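Local coordinates for protein glycosyltransferase Gtf1 (Streptococcus pneumoniae, PDB 4PQG) that is a glycosyltransferase of the GT-B type, built from two parallel-sheet domains with an added antiparallel beta-sheet domain and modelled with UDP bound, at residues L16-A21 with D54-L59; I46-I51 with I71-H76; G98-R103 with L110-F115. One frame throughout, in Å; residues are numbered along the deposited sequence.

Contact 1. Residues L16-A21 with D54-L59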
loop_
_atom_site.group_PDB
_atom_site.type_symbol
_atom_site.label_atom_id
_atom_site.label_comp_id
_atom_site.label_asym_id
_atom_site.label_seq_id
_atom_site.Cartn_x
_atom_site.Cartn_y
_atom_site.Cartn_z
ATOM N N LEU A 16 -7.146 5.318 -0.243
ATOM C CA LEU A 16 -8.068 4.731 -1.208
ATOM C C LEU A 16 -8.257 3.231 -0.977
ATOM O O LEU A 16 -9.362 2.772 -0.723
ATOM C CB LEU A 16 -7.640 5.042 -2.653
ATOM C CG LEU A 16 -7.460 6.538 -2.919
ATOM C CD1 LEU A 16 -7.036 6.787 -4.356
ATOM C CD2 LEU A 16 -8.730 7.306 -2.576
ATOM N N GLY A 17 -7.176 2.469 -1.039
ATOM C CA GLY A 17 -7.303 1.023 -1.079
ATOM C C GLY A 17 -6.139 0.280 -0.482
ATOM O O GLY A 17 -5.240 0.877 0.133
ATOM N N ILE A 18 -6.174 -1.032 -0.667
ATOM C CA ILE A 18 -5.216 -1.957 -0.066
ATOM C C ILE A 18 -5.329 -3.269 -0.816
ATOM O O ILE A 18 -6.422 -3.640 -1.262
ATOM C CB ILE A 18 -5.469 -2.162 1.455
ATOM C CG1 ILE A 18 -4.389 -3.078 2.080
ATOM C CG2 ILE A 18 -6.864 -2.714 1.714
ATOM C CD1 ILE A 18 -4.221 -2.900 3.573
ATOM N N GLY A 19 -4.203 -3.954 -0.976
ATOM C CA GLY A 19 -4.156 -5.234 -1.679
ATOM C C GLY A 19 -3.222 -6.220 -0.989
ATOM O O GLY A 19 -2.650 -5.913 0.074
ATOM N N TRP A 20 -3.081 -7.409 -1.574
ATOM C CA TRP A 20 -2.156 -8.400 -1.048
ATOM C C TRP A 20 -0.719 -7.938 -1.144
ATOM O O TRP A 20 0.099 -8.283 -0.292
ATOM C CB TRP A 20 -2.331 -9.738 -1.756
ATOM C CG TRP A 20 -3.556 -10.485 -1.302
ATOM C CD1 TRP A 20 -4.739 -10.684 -2.007
ATOM C CD2 TRP A 20 -3.768 -11.135 -0.007
ATOM N NE1 TRP A 20 -5.635 -11.403 -1.257
ATOM C CE2 TRP A 20 -5.111 -11.706 -0.050
ATOM C CE3 TRP A 20 -2.997 -11.301 1.144
ATOM C CZ2 TRP A 20 -5.643 -12.411 1.018
ATOM C CZ3 TRP A 20 -3.542 -12.020 2.214
ATOM C CH2 TRP A 20 -4.833 -12.557 2.151
ATOM N N ALA A 21 -0.406 -7.154 -2.173
ATOM C CA ALA A 21 0.951 -6.676 -2.401
ATOM C C ALA A 21 0.938 -5.158 -2.508
ATOM O O ALA A 21 1.068 -4.603 -3.599
ATOM C CB ALA A 21 1.519 -7.311 -3.675
ATOM N N ASP A 54 -11.521 -9.473 -2.652
ATOM C CA ASP A 54 -11.138 -10.063 -1.379
ATOM C C ASP A 54 -12.002 -9.502 -0.275
ATOM O O ASP A 54 -12.509 -8.391 -0.404
ATOM C CB ASP A 54 -9.694 -9.675 -1.057
ATOM C CG ASP A 54 -8.700 -10.359 -1.962
ATOM O OD1 ASP A 54 -8.513 -11.576 -1.796
ATOM O OD2 ASP A 54 -8.145 -9.681 -2.843
ATOM N N ASN A 55 -12.133 -10.251 0.819
ATOM C CA ASN A 55 -12.627 -9.695 2.069
ATOM C C ASN A 55 -11.593 -8.672 2.570
ATOM O O ASN A 55 -10.447 -9.028 2.801
ATOM C CB ASN A 55 -12.813 -10.821 3.103
ATOM C CG ASN A 55 -13.352 -10.322 4.437
ATOM O OD1 ASN A 55 -13.311 -9.125 4.740
ATOM N ND2 ASN A 55 -13.872 -11.254 5.247
ATOM N N ILE A 56 -11.988 -7.406 2.741
ATOM C CA ILE A 56 -11.027 -6.378 3.133
ATOM C C ILE A 56 -10.276 -6.723 4.437
ATOM O O ILE A 56 -9.110 -6.360 4.605
ATOM C CB ILE A 56 -11.654 -4.941 3.159
ATOM C CG1 ILE A 56 -10.541 -3.871 3.124
ATOM C CG2 ILE A 56 -12.614 -4.766 4.343
ATOM C CD1 ILE A 56 -11.023 -2.429 3.086
ATOM N N GLN A 57 -10.937 -7.451 5.340
ATOM C CA GLN A 57 -10.323 -7.844 6.595
ATOM C C GLN A 57 -9.095 -8.734 6.344
ATOM O O GLN A 57 -8.097 -8.657 7.062
ATOM C CB GLN A 57 -11.334 -8.568 7.493
ATOM C CG GLN A 57 -10.813 -8.832 8.908
ATOM C CD GLN A 57 -9.905 -10.043 8.984
ATOM O OE1 GLN A 57 -9.926 -10.891 8.101
ATOM N NE2 GLN A 57 -9.100 -10.129 10.044
ATOM N N HIS A 58 -9.172 -9.591 5.341
ATOM C CA HIS A 58 -8.026 -10.449 5.022
ATOM C C HIS A 58 -6.825 -9.618 4.661
ATOM O O HIS A 58 -5.702 -9.933 5.046
ATOM C CB HIS A 58 -8.367 -11.412 3.902
ATOM C CG HIS A 58 -9.501 -12.339 4.223
ATOM N ND1 HIS A 58 -10.115 -13.070 3.285
ATOM C CD2 HIS A 58 -10.141 -12.629 5.430
ATOM C CE1 HIS A 58 -11.086 -13.809 3.864
ATOM N NE2 HIS A 58 -11.102 -13.533 5.169
ATOM N N LEU A 59 -7.065 -8.530 3.935
ATOM C CA LEU A 59 -5.994 -7.644 3.476
ATOM C C LEU A 59 -5.391 -6.811 4.613
ATOM O O LEU A 59 -4.147 -6.659 4.710
ATOM C CB LEU A 59 -6.504 -6.738 2.346
ATOM C CG LEU A 59 -7.035 -7.464 1.094
ATOM C CD1 LEU A 59 -7.722 -6.529 0.105
ATOM C CD2 LEU A 59 -5.947 -8.270 0.390
HETATM O O HOH W 1 -2.428 -7.018 2.643
#
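Gly-19 and Leu-59 are the closest backbone positions, their CA atoms 6.0 Å apart, where an irregular loop runs past the first turn of a helix. No backbone hydrogen bond joins the two segments; instead a water bridges them, within hydrogen-bonding distance of Gly-19 O and Leu-59 O. The helix is N-capped by Asn-55, whose OD1 accepts from Gln-57 N. Leu-59 does most of the packing. Its CD2 sits over the five-membered ring of Trp-20, 3.4 Å from the ring centroid and almost on the ring normal, a CH-pi contact, while its CD1 rests 3.5 Å from Ile-18 O. Trp-20 CG lies anti to the carbonyl carbon, beside the backbone N (chi1 -76°), and the indole is also held at its edge: NE1 donates to Asp-54 OD1 at 2.9 Å (159° at the hydrogen), with the oxygen near the ring plane. The donor stands above the carboxylate plane, and the two flat groups are turned 82° apart. The contact on one face and the N-H bond at the edge both restrain the turn of the indole. Trp-20 CZ2 and CH2 lie 4.1 Å from His-58 CB. Ile-18 CG2 touches both Leu-59 CB and Ile-56 CG1, each at 4.1 Å. The loop thus ties the end of strand 10-15 to the start of helix 56-63, and Phe-47 of strand 42-47 touches both Ile-18 and Ile-56.

Contact 2. Residues I46-I51 with I71-H76; sequences IFTDMI and IWLYNH
Two aromatic rings, Trp-72 and Tyr-74, receive the loop that follows Phe-47. Met-50 CE lies over the centre of one Tyr-74 face, 3.4 Å from the centroid, and Leu-73 CD2 lies off-centre on the opposite face. Met-50 SD stands over the same tyrosine face as its methyl, 4.4 Å from the centroid, yet meets Trp-72 at the edge, 3.9 Å from CZ2, so one sulfur makes two Met-aromatic contacts of different kind. Bends at chi2 and chi3 (both 67°) fold the methionine chain back and bring CE onto the ring. Tyr-74 CB and Asn-75 N lie over one face of the Trp-72 indole. At its edge Trp-72 NE1 donates to Asp-49 O at 2.8 Å, the oxygen close to the ring plane and the donor in the carbonyl plane; this fastens the loop just beyond the strand end. Trp-72 CZ2 comes 3.4 Å from Ile-51 O. The strands themselves pair in parallel: Phe-47 N bonds to Ile-71 O at 2.9 Å, and Leu-73 N returns to Phe-47 O along a nearly straight line (176° at the hydrogen). Ile-46 and Ile-71 lie side by side on one face of the sheet, Ile-46 CG1 to Ile-71 CB 3.8 Å; Phe-47 and Trp-72 occupy the other. The Tyr-74 hydroxyl bonds to Glu-192 and Lys-205. Strands 42-47 and 70-72 are the pair at one edge of the parallel sheet, 70-72 outermost, joined by a beta-alpha-beta crossover; helix 205-215 packs on the Ile-46 and Ile-71 face, helix 56-63 on the Phe-47 and Trp-72 face.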
loop_
_atom_site.group_PDB
_atom_site.type_symbol
_atom_site.label_atom_id
_atom_site.label_comp_id
_atom_site.label_asym_id
_atom_site.label_seq_id
_atom_site.Cartn_x
_atom_site.Cartn_y
_atom_site.Cartn_z
ATOM N N ILE A 46 -9.333 4.326 7.280
ATOM C CA ILE A 46 -10.498 4.318 6.400
ATOM C C ILE A 46 -10.014 4.051 4.974
ATOM O O ILE A 46 -9.105 4.722 4.499
ATOM C CB ILE A 46 -11.204 5.694 6.447
ATOM C CG1 ILE A 46 -11.717 5.989 7.872
ATOM C CG2 ILE A 46 -12.326 5.775 5.401
ATOM C CD1 ILE A 46 -11.832 7.466 8.184
ATOM N N PHE A 47 -10.626 3.076 4.308
ATOM C CA PHE A 47 -10.420 2.849 2.874
ATOM C C PHE A 47 -11.708 3.133 2.103
ATOM O O PHE A 47 -12.780 2.652 2.482
ATOM C CB PHE A 47 -9.945 1.420 2.648
ATOM C CG PHE A 47 -8.690 1.090 3.414
ATOM C CD1 PHE A 47 -7.440 1.293 2.838
ATOM C CD2 PHE A 47 -8.766 0.621 4.726
ATOM C CE1 PHE A 47 -6.284 1.020 3.551
ATOM C CE2 PHE A 47 -7.614 0.345 5.448
ATOM C CZ PHE A 47 -6.375 0.528 4.853
ATOM N N THR A 48 -11.595 3.919 1.031
ATOM C CA THR A 48 -12.782 4.403 0.293
ATOM C C THR A 48 -13.094 3.655 -1.000
ATOM O O THR A 48 -14.205 3.815 -1.560
ATOM C CB THR A 48 -12.696 5.915 -0.016
ATOM O OG1 THR A 48 -11.505 6.182 -0.763
ATOM C CG2 THR A 48 -12.688 6.741 1.280
ATOM N N ASP A 49 -12.133 2.856 -1.485
ATOM C CA ASP A 49 -12.329 2.046 -2.686
ATOM C C ASP A 49 -13.320 0.925 -2.456
ATOM O O ASP A 49 -13.412 0.368 -1.366
ATOM C CB ASP A 49 -11.023 1.411 -3.166
ATOM C CG ASP A 49 -10.115 2.385 -3.899
ATOM O OD1 ASP A 49 -10.465 3.578 -4.097
ATOM O OD2 ASP A 49 -9.023 1.937 -4.277
ATOM N N MET A 50 -14.041 0.573 -3.512
ATOM C CA MET A 50 -14.845 -0.643 -3.515
ATOM C C MET A 50 -13.895 -1.857 -3.630
ATOM O O MET A 50 -13.171 -2.003 -4.620
ATOM C CB MET A 50 -15.856 -0.585 -4.673
ATOM C CG MET A 50 -16.663 -1.873 -4.874
ATOM S SD MET A 50 -17.757 -2.155 -3.463
ATOM C CE MET A 50 -18.913 -0.788 -3.625
ATOM N N ILE A 51 -13.867 -2.692 -2.592
ATOM C CA ILE A 51 -12.997 -3.875 -2.524
ATOM C C ILE A 51 -13.898 -5.088 -2.306
ATOM O O ILE A 51 -14.450 -5.253 -1.203
ATOM C CB ILE A 51 -12.029 -3.805 -1.305
ATOM C CG1 ILE A 51 -11.253 -2.484 -1.242
ATOM C CG2 ILE A 51 -11.105 -5.026 -1.258
ATOM C CD1 ILE A 51 -10.291 -2.246 -2.382
ATOM N N ILE A 71 -11.815 0.850 9.092
ATOM C CA ILE A 71 -13.108 1.282 8.537
ATOM C C ILE A 71 -13.095 1.135 7.011
ATOM O O ILE A 71 -12.168 1.607 6.339
ATOM C CB ILE A 71 -13.446 2.743 8.903
ATOM C CG1 ILE A 71 -13.759 2.843 10.404
ATOM C CG2 ILE A 71 -14.658 3.218 8.101
ATOM C CD1 ILE A 71 -13.940 4.251 10.941
ATOM N N TRP A 72 -14.093 0.436 6.480
ATOM C CA TRP A 72 -14.311 0.360 5.047
ATOM C C TRP A 72 -15.529 1.171 4.764
ATOM O O TRP A 72 -16.582 0.955 5.378
ATOM C CB TRP A 72 -14.465 -1.090 4.575
ATOM C CG TRP A 72 -14.720 -1.230 3.081
ATOM C CD1 TRP A 72 -14.193 -0.457 2.042
ATOM C CD2 TRP A 72 -15.592 -2.203 2.417
ATOM N NE1 TRP A 72 -14.669 -0.877 0.825
ATOM C CE2 TRP A 72 -15.507 -1.923 0.979
ATOM C CE3 TRP A 72 -16.412 -3.235 2.854
ATOM C CZ2 TRP A 72 -16.209 -2.663 0.044
ATOM C CZ3 TRP A 72 -17.108 -3.979 1.897
ATOM C CH2 TRP A 72 -17.024 -3.684 0.529
ATOM N N LEU A 73 -15.384 2.163 3.886
ATOM C CA LEU A 73 -16.473 3.090 3.567
ATOM C C LEU A 73 -17.851 2.408 3.396
ATOM O O LEU A 73 -18.853 2.831 4.001
ATOM C CB LEU A 73 -16.113 3.916 2.319
ATOM C CG LEU A 73 -17.211 4.739 1.620
ATOM C CD1 LEU A 73 -17.689 5.899 2.497
ATOM C CD2 LEU A 73 -16.733 5.257 0.265
ATOM N N TYR A 74 -17.905 1.359 2.580
ATOM C CA TYR A 74 -19.196 0.771 2.171
ATOM C C TYR A 74 -19.857 -0.056 3.290
ATOM O O TYR A 74 -21.071 -0.174 3.363
ATOM C CB TYR A 74 -19.022 -0.035 0.873
ATOM C CG TYR A 74 -18.618 0.856 -0.288
ATOM C CD1 TYR A 74 -19.588 1.483 -1.071
ATOM C CD2 TYR A 74 -17.259 1.097 -0.578
ATOM C CE1 TYR A 74 -19.232 2.312 -2.126
ATOM C CE2 TYR A 74 -16.884 1.921 -1.626
ATOM C CZ TYR A 74 -17.879 2.538 -2.383
ATOM O OH TYR A 74 -17.562 3.380 -3.404
ATOM N N ASN A 75 -19.027 -0.612 4.160
ATOM C CA ASN A 75 -19.458 -1.406 5.324
ATOM C C ASN A 75 -19.944 -0.540 6.503
ATOM O O ASN A 75 -20.759 -0.989 7.328
ATOM C CB ASN A 75 -18.255 -2.267 5.781
ATOM C CG ASN A 75 -18.483 -2.936 7.116
ATOM O OD1 ASN A 75 -17.914 -2.527 8.125
ATOM N ND2 ASN A 75 -19.351 -3.945 7.137
ATOM N N HIS A 76 -19.442 0.696 6.559
ATOM C CA HIS A 76 -19.583 1.593 7.713
ATOM C C HIS A 76 -21.003 1.940 8.036
ATOM O O HIS A 76 -21.353 2.094 9.210
ATOM C CB HIS A 76 -18.795 2.883 7.492
ATOM C CG HIS A 76 -18.940 3.893 8.607
ATOM N ND1 HIS A 76 -18.365 3.730 9.812
ATOM C CD2 HIS A 76 -19.617 5.110 8.654
ATOM C CE1 HIS A 76 -18.662 4.789 10.596
ATOM N NE2 HIS A 76 -19.424 5.633 9.882
#

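Contact 3. Residues G98-R103 with L110-F115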
loop_
_atom_site.group_PDB
_atom_site.type_symbol
_atom_site.label_atom_id
_atom_site.label_comp_id
_atom_site.label_asym_id
_atom_site.label_seq_id
_atom_site.Cartn_x
_atom_site.Cartn_y
_atom_site.Cartn_z
ATOM N N GLY A 98 -32.298 -25.519 -3.269
ATOM C CA GLY A 98 -31.661 -26.809 -2.988
ATOM C C GLY A 98 -31.530 -27.726 -4.190
ATOM O O GLY A 98 -31.727 -27.307 -5.332
ATOM N N GLU A 99 -31.176 -28.980 -3.915
ATOM C CA GLU A 99 -31.134 -30.065 -4.911
ATOM C C GLU A 99 -29.862 -30.105 -5.767
ATOM O O GLU A 99 -29.911 -30.043 -7.000
ATOM C CB GLU A 99 -32.404 -30.086 -5.778
ATOM C CG GLU A 99 -33.704 -30.277 -5.001
ATOM C CD GLU A 99 -33.961 -31.725 -4.608
ATOM O OE1 GLU A 99 -34.978 -32.292 -5.067
ATOM O OE2 GLU A 99 -33.151 -32.301 -3.844
ATOM N N GLU A 100 -28.726 -30.238 -5.082
ATOM C CA GLU A 100 -27.408 -30.333 -5.705
ATOM C C GLU A 100 -27.208 -31.694 -6.362
ATOM O O GLU A 100 -27.464 -32.718 -5.744
ATOM C CB GLU A 100 -26.315 -30.112 -4.657
ATOM C CG GLU A 100 -24.914 -30.379 -5.185
ATOM C CD GLU A 100 -23.874 -30.544 -4.097
ATOM O OE1 GLU A 100 -24.144 -30.163 -2.932
ATOM O OE2 GLU A 100 -22.784 -31.059 -4.420
ATOM N N SER A 101 -26.727 -31.705 -7.600
ATOM C CA SER A 101 -26.455 -32.961 -8.292
ATOM C C SER A 101 -25.001 -33.408 -8.154
ATOM O O SER A 101 -24.730 -34.575 -7.852
ATOM C CB SER A 101 -26.857 -32.879 -9.762
ATOM O OG SER A 101 -26.062 -31.943 -10.452
ATOM N N HIS A 102 -24.068 -32.482 -8.357
ATOM C CA HIS A 102 -22.638 -32.797 -8.294
ATOM C C HIS A 102 -21.821 -31.539 -8.310
ATOM O O HIS A 102 -22.354 -30.451 -8.531
ATOM C CB HIS A 102 -22.234 -33.682 -9.470
ATOM C CG HIS A 102 -22.378 -33.013 -10.814
ATOM N ND1 HIS A 102 -23.579 -32.676 -11.335
ATOM C CD2 HIS A 102 -21.418 -32.623 -11.750
ATOM C CE1 HIS A 102 -23.400 -32.104 -12.544
ATOM N NE2 HIS A 102 -22.078 -32.069 -12.797
ATOM N N ARG A 103 -20.516 -31.688 -8.096
ATOM C CA ARG A 103 -19.598 -30.556 -8.055
ATOM C C ARG A 103 -18.446 -30.688 -9.048
ATOM O O ARG A 103 -18.241 -31.745 -9.655
ATOM C CB ARG A 103 -19.027 -30.398 -6.648
ATOM C CG ARG A 103 -20.075 -30.509 -5.568
ATOM C CD ARG A 103 -19.497 -30.293 -4.192
ATOM N NE ARG A 103 -20.572 -29.935 -3.281
ATOM C CZ ARG A 103 -20.401 -29.493 -2.044
ATOM N NH1 ARG A 103 -19.177 -29.354 -1.544
ATOM N NH2 ARG A 103 -21.459 -29.186 -1.305
ATOM N N LEU A 110 -14.946 -23.656 -6.803
ATOM C CA LEU A 110 -15.855 -24.790 -6.625
ATOM C C LEU A 110 -17.199 -24.520 -7.285
ATOM O O LEU A 110 -17.947 -23.622 -6.877
ATOM C CB LEU A 110 -16.039 -25.120 -5.139
ATOM C CG LEU A 110 -16.842 -26.374 -4.752
ATOM C CD1 LEU A 110 -16.048 -27.657 -5.014
ATOM C CD2 LEU A 110 -17.267 -26.323 -3.287
ATOM N N ARG A 111 -17.499 -25.289 -8.322
ATOM C CA ARG A 111 -18.766 -25.140 -9.003
ATOM C C ARG A 111 -19.722 -26.243 -8.575
ATOM O O ARG A 111 -19.391 -27.430 -8.658
ATOM C CB ARG A 111 -18.573 -25.119 -10.518
ATOM C CG ARG A 111 -19.830 -24.730 -11.264
ATOM C CD ARG A 111 -19.515 -24.220 -12.650
ATOM N NE ARG A 111 -18.780 -22.958 -12.608
ATOM C CZ ARG A 111 -18.387 -22.288 -13.687
ATOM N NH1 ARG A 111 -18.659 -22.763 -14.900
ATOM N NH2 ARG A 111 -17.726 -21.145 -13.551
ATOM N N VAL A 112 -20.898 -25.829 -8.107
ATOM C CA VAL A 112 -21.921 -26.723 -7.606
ATOM C C VAL A 112 -23.073 -26.739 -8.605
ATOM O O VAL A 112 -23.678 -25.699 -8.921
ATOM C CB VAL A 112 -22.373 -26.304 -6.191
ATOM C CG1 VAL A 112 -23.547 -27.143 -5.693
ATOM C CG2 VAL A 112 -21.199 -26.388 -5.224
ATOM N N PHE A 113 -23.342 -27.933 -9.127
ATOM C CA PHE A 113 -24.366 -28.129 -10.137
ATOM C C PHE A 113 -25.632 -28.674 -9.502
ATOM O O PHE A 113 -25.603 -29.260 -8.417
ATOM C CB PHE A 113 -23.865 -29.063 -11.244
ATOM C CG PHE A 113 -22.757 -28.482 -12.084
ATOM C CD1 PHE A 113 -23.044 -27.680 -13.188
ATOM C CD2 PHE A 113 -21.422 -28.744 -11.784
ATOM C CE1 PHE A 113 -22.026 -27.148 -13.968
ATOM C CE2 PHE A 113 -20.399 -28.217 -12.567
ATOM C CZ PHE A 113 -20.704 -27.423 -13.660
ATOM N N PHE A 114 -26.743 -28.454 -10.190
ATOM C CA PHE A 114 -28.048 -28.844 -9.708
ATOM C C PHE A 114 -28.768 -29.708 -10.747
ATOM O O PHE A 114 -28.359 -29.772 -11.920
ATOM C CB PHE A 114 -28.860 -27.599 -9.328
ATOM C CG PHE A 114 -28.296 -26.853 -8.144
ATOM C CD1 PHE A 114 -28.776 -27.088 -6.860
ATOM C CD2 PHE A 114 -27.269 -25.921 -8.306
ATOM C CE1 PHE A 114 -28.251 -26.415 -5.762
ATOM C CE2 PHE A 114 -26.746 -25.243 -7.211
ATOM C CZ PHE A 114 -27.230 -25.499 -5.939
ATOM N N PHE A 115 -29.818 -30.395 -10.298
ATOM C CA PHE A 115 -30.656 -31.200 -11.191
ATOM C C PHE A 115 -31.459 -30.310 -12.121
ATOM O O PHE A 115 -31.660 -30.652 -13.288
ATOM C CB PHE A 115 -31.562 -32.123 -10.391
ATOM C CG PHE A 115 -30.814 -33.186 -9.652
ATOM C CD1 PHE A 115 -30.269 -34.271 -10.340
ATOM C CD2 PHE A 115 -30.630 -33.096 -8.278
ATOM C CE1 PHE A 115 -29.566 -35.253 -9.663
ATOM C CE2 PHE A 115 -29.930 -34.077 -7.593
ATOM C CZ PHE A 115 -29.396 -35.160 -8.288
#
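Glu-100 pairs with Phe-114 across two antiparallel strands, CA to CA 4.3 Å, and its side chain reaches back over Val-112. From CB, 3.9 Å from Phe-113 O, the chain runs extended: CG is anti to the backbone N (chi1 172°) and touches Val-112 CG1 at 3.5 Å, CD stays 3.8 Å from the same methyl, and the carboxylate ends at Arg-103 of its own strand. There OE2 accepts from Arg-103 NE at 2.7 Å, above the carboxylate plane, and OE1 takes a longer bond from NH2 on its syn side. This side-on, two-nitrogen salt bridge steadies the guanidinium, one face of which lies over Val-112 CG2. On the other face of the hairpin, Phe-113 CB sits over the His-102 ring, 3.3 Å above its plane and toward the rim; the two rings are almost parallel, planes 10° apart, but offset so that little of one ring lies over the other. Ser-101 OG and His-102 ND1 are hydrogen-bonded. Farther along, Ser-101 CB lies over the centre of the Phe-115 ring in a CH-pi contact. Ser-101 N gives its hydrogen to Phe-113 O at 2.8 Å, and Phe-113 N gives its own to His-102 O, also at 2.8 Å. Two residues of one strand, Ser-101 and His-102, therefore face a single one, Phe-113: a classic beta bulge in the beta hairpin that forms one edge of the long antiparallel sheet, with strand 109-114 in the GtfA extended beta-sheet domain.

In the fold
Contacts 1 and 2 interlock: Leu-16 O probably accepts from Asp-49 N, and helix 56-63, whose first turn lies in contact 1, connects the strands of contact 2. Both belong to the same parallel-sheet domain, contact 2, buried, at its edge pair of strands and contact 1, partly buried, in the loop after strand 10-15, nearer the bound UDP, about 10 Å from the Trp-20 side chain. Each restrains an indole by its N-H, to a carboxylate in contact 1 and a backbone carbonyl in contact 2. Contact 3, more exposed, lies in the antiparallel sheet, its centre about 31 Å from contact 1's and about 34 Å from contact 2's; a salt bridge within one strand accompanies aromatic packing between strands.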